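Local structure of phosphoribosylformylglycinamidine cyclo-ligase (Thermus thermophilus HB8, 5AVM) at residues P207-G210 with E211-E215; K66-L69 with A70-A73. The protein probably catalyses the ATP-dependent ring closure of formylglycinamidine ribonucleotide to 5-aminoimidazole ribonucleotide in de novo purine biosynthesis. All coordinates share one frame; numbering follows the deposited sequence.

Contact 1: P207-G210 with E211-E215; sequences PELG and ESLKE
Leu-209 reaches Glu-211 across Gly-210, whose positive phi of 92° turns the backbone before Glu-211 straightens it into an extended link to the N-cap of helix 213-218, in the C-terminal AIR synthase domain. A weak backbone bond from Gly-210 N to Pro-207 O, 3.3 Å, closes the preceding turn. The backbone at Gly-210 calls for glycine, because a CB there would press on the carbonyl oxygen of Leu-209.

The Leu-209 side chain runs forward along the link. Its CB lies 3.4 Å from Glu-211 O, and CD1 continues past the same oxygen towards Ser-212 O at 4.1 Å. Beyond them, CD1 meets Leu-213 CD2 methyl to methyl at 4.3 Å, the leucine-leucine touch of the contact. Pro-274 and Tyr-278 extend this greasy patch from neighbouring parts of the chain, one beside each leucine.

A chi1 of 71° tucks Glu-211 CG against the backbone, 4.0 Å from Gly-210 C; the chain then runs out extended, and its OE1 forms a salt bridge with Arg-219. Ser-212 caps the helix: its OG accepts from Glu-215 N at 3.4 Å, a long, weak bond despite an almost straight N-H angle of 175°.

The chemistry implies a helix entrance shaped by glycine and a modest leucine contact, with the serine cap adding a weak polar hold and the glutamate's charge answered farther along by Arg-219.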
# COMPACT_ATOMS: atom_id res chain seq x y z
N PRO B 207 -0.84 25.90 28.88
CA PRO B 207 -1.51 25.75 30.17
C PRO B 207 -2.49 24.58 30.20
O PRO B 207 -2.20 23.53 30.77
CB PRO B 207 -2.20 27.09 30.37
CG PRO B 207 -2.48 27.53 28.96
CD PRO B 207 -1.17 27.21 28.29
N GLU B 208 -3.64 24.78 29.56
CA GLU B 208 -4.70 23.78 29.52
C GLU B 208 -4.38 22.38 28.99
O GLU B 208 -5.25 21.51 29.03
CB GLU B 208 -5.89 24.36 28.75
CG GLU B 208 -5.57 24.85 27.35
CD GLU B 208 -6.70 25.68 26.76
OE1 GLU B 208 -7.79 25.12 26.53
OE2 GLU B 208 -6.49 26.89 26.54
N LEU B 209 -3.16 22.16 28.51
CA LEU B 209 -2.80 20.84 27.97
C LEU B 209 -2.02 19.96 28.94
O LEU B 209 -2.24 18.75 29.00
CB LEU B 209 -1.98 20.99 26.67
CG LEU B 209 -2.58 21.82 25.53
CD1 LEU B 209 -1.69 21.69 24.30
CD2 LEU B 209 -3.99 21.36 25.22
N GLY B 210 -1.11 20.57 29.70
CA GLY B 210 -0.30 19.80 30.63
C GLY B 210 0.99 19.39 29.93
O GLY B 210 1.82 18.67 30.48
N GLU B 211 1.14 19.87 28.70
CA GLU B 211 2.29 19.58 27.86
C GLU B 211 2.24 20.58 26.71
O GLU B 211 1.37 21.44 26.69
CB GLU B 211 2.19 18.16 27.31
CG GLU B 211 1.12 17.98 26.24
CD GLU B 211 0.67 16.54 26.10
OE1 GLU B 211 1.53 15.64 26.22
OE2 GLU B 211 -0.53 16.31 25.86
N SER B 212 3.17 20.45 25.77
CA SER B 212 3.22 21.36 24.62
C SER B 212 2.41 20.87 23.42
O SER B 212 1.82 19.79 23.45
CB SER B 212 4.67 21.56 24.18
OG SER B 212 5.23 20.34 23.71
N LEU B 213 2.38 21.68 22.36
CA LEU B 213 1.66 21.29 21.16
C LEU B 213 2.35 20.07 20.54
O LEU B 213 1.70 19.10 20.17
CB LEU B 213 1.63 22.44 20.16
CG LEU B 213 0.54 23.49 20.41
CD1 LEU B 213 0.71 24.65 19.44
CD2 LEU B 213 -0.82 22.84 20.25
N LYS B 214 3.67 20.14 20.43
CA LYS B 214 4.45 19.04 19.86
C LYS B 214 4.04 17.71 20.52
O LYS B 214 3.63 16.77 19.84
CB LYS B 214 5.95 19.28 20.10
CG LYS B 214 6.88 18.23 19.52
CD LYS B 214 8.26 18.26 20.18
CE LYS B 214 8.91 19.64 20.10
NZ LYS B 214 10.23 19.68 20.80
N GLU B 215 4.14 17.67 21.84
CA GLU B 215 3.80 16.48 22.61
C GLU B 215 2.35 16.03 22.48
O GLU B 215 2.08 14.83 22.35
CB GLU B 215 4.14 16.72 24.08
CG GLU B 215 5.61 16.57 24.38
CD GLU B 215 6.12 15.20 23.99
OE1 GLU B 215 5.64 14.20 24.57
OE2 GLU B 215 6.99 15.12 23.10

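Contact 2: K66-L69 with A70-A73; sequences KTLL and ALEA
The Glu-72 carboxylate has Leu-69 CA near its plane, 3.8 Å from OE1, and Leu-68 O obliquely beside it, off the plane, with no group stacked on a face; all belong to one short alpha-helix, 66-72, of the N-terminal AIR synthase domain. A chi1 of -63° points the extended Glu-72 chain back along the preceding turn, where OE1 lies 3.5 Å from Leu-68 O, two acceptors that cannot bond each other; Arg-194 takes up OE1 in a salt bridge. Ala-70 N approaches Lys-66 O in the carbonyl plane, whereas the donors at the next three carbonyls are tilted from theirs by 22° to 26°.

Four successive i to i+4 bonds make the ladder, from Ala-70 N to Lys-66 O at 3.0 Å to the last, Ala-73 N to Leu-69 O at 3.1 Å, which ties Ala-73, just past the helix end, back to Leu-69.

On one flank Leu-71 CD1 lies 4.3 Å from Thr-67 CG2 and, more loosely, 4.5 Å from Leu-68 CD2, while Leu-71 CG rests 3.4 Å from Thr-67 O. Trp-150 packs against Thr-67 and Leu-71, Gly-143 of the second subunit against Leu-68, and helices 190-196 and 213-218 cover Leu-69. The extended Lys-66 chain carries NZ to a salt bridge with Asp-82, with His-186 O, Tyr-190 OH and Arg-219 O among its other partners.

At the exposed end, Glu-72 CG presses to 3.0 Å from Leu-68 O, the carbonyl that also accepts from Glu-72 N.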
# COMPACT_ATOMS: atom_id res chain seq x y z
N LYS B 66 -0.19 14.29 8.95
CA LYS B 66 0.46 14.35 10.26
C LYS B 66 1.96 14.26 10.04
O LYS B 66 2.74 14.79 10.83
CB LYS B 66 0.02 13.18 11.14
CG LYS B 66 0.65 13.18 12.53
CD LYS B 66 -0.06 12.20 13.45
CE LYS B 66 0.38 12.36 14.90
NZ LYS B 66 -0.50 11.56 15.82
N THR B 67 2.34 13.58 8.96
CA THR B 67 3.74 13.38 8.60
C THR B 67 4.48 14.69 8.42
O THR B 67 5.62 14.83 8.85
CB THR B 67 3.86 12.56 7.30
OG1 THR B 67 3.24 11.28 7.47
CG2 THR B 67 5.31 12.36 6.94
N LEU B 68 3.83 15.66 7.79
CA LEU B 68 4.46 16.96 7.58
C LEU B 68 4.65 17.66 8.92
O LEU B 68 5.68 18.29 9.16
CB LEU B 68 3.61 17.80 6.63
CG LEU B 68 3.44 17.12 5.28
CD1 LEU B 68 2.50 17.91 4.39
CD2 LEU B 68 4.81 16.98 4.63
N LEU B 69 3.67 17.53 9.81
CA LEU B 69 3.76 18.13 11.13
C LEU B 69 4.95 17.57 11.90
O LEU B 69 5.68 18.31 12.58
CB LEU B 69 2.48 17.87 11.93
CG LEU B 69 2.44 18.44 13.36
CD1 LEU B 69 2.52 19.96 13.32
CD2 LEU B 69 1.17 18.00 14.06
N ALA B 70 5.15 16.25 11.79
CA ALA B 70 6.25 15.56 12.47
C ALA B 70 7.62 15.96 11.96
O ALA B 70 8.55 16.18 12.75
CB ALA B 70 6.06 14.05 12.34
N LEU B 71 7.77 16.04 10.64
CA LEU B 71 9.06 16.42 10.07
C LEU B 71 9.42 17.82 10.56
O LEU B 71 10.51 18.04 11.08
CB LEU B 71 8.99 16.39 8.54
CG LEU B 71 8.87 15.02 7.86
CD1 LEU B 71 8.49 15.22 6.41
CD2 LEU B 71 10.19 14.26 7.98
N GLU B 72 8.48 18.75 10.39
CA GLU B 72 8.67 20.13 10.81
C GLU B 72 9.16 20.20 12.26
O GLU B 72 10.15 20.89 12.55
CB GLU B 72 7.36 20.91 10.68
CG GLU B 72 6.85 21.03 9.26
CD GLU B 72 5.61 21.90 9.16
OE1 GLU B 72 4.57 21.53 9.73
OE2 GLU B 72 5.69 22.97 8.51
N ALA B 73 8.48 19.50 13.15
CA ALA B 73 8.85 19.48 14.56
C ALA B 73 10.13 18.67 14.78
O ALA B 73 10.62 18.56 15.90
CB ALA B 73 7.72 18.90 15.39

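Overall arrangement
Contact 1 is a surface entrance to helix 213-218, about 21 Å from the centre of the chain, while contact 2 is a mostly buried run of helical i to i+4 bonds in helix 66-72. Their centres lie about 17 Å apart, contact 2 in the N-terminal and contact 1 in the C-terminal AIR synthase region, yet they touch where Lys-214 CG packs on Ala-73 CB at 4.3 Å. The two helices join there: Leu-217 meets Leu-69, Leu-218 meets Ala-70 and Ala-73, and Leu-202 touches both Leu-213 and Leu-69. Arg-219 serves each contact. Regular backbone bonding dominates contact 2; contact 1 has weak polar bonds and a leucine pair, its acids Glu-208 and Glu-211 paired with Arg-281 and Arg-219.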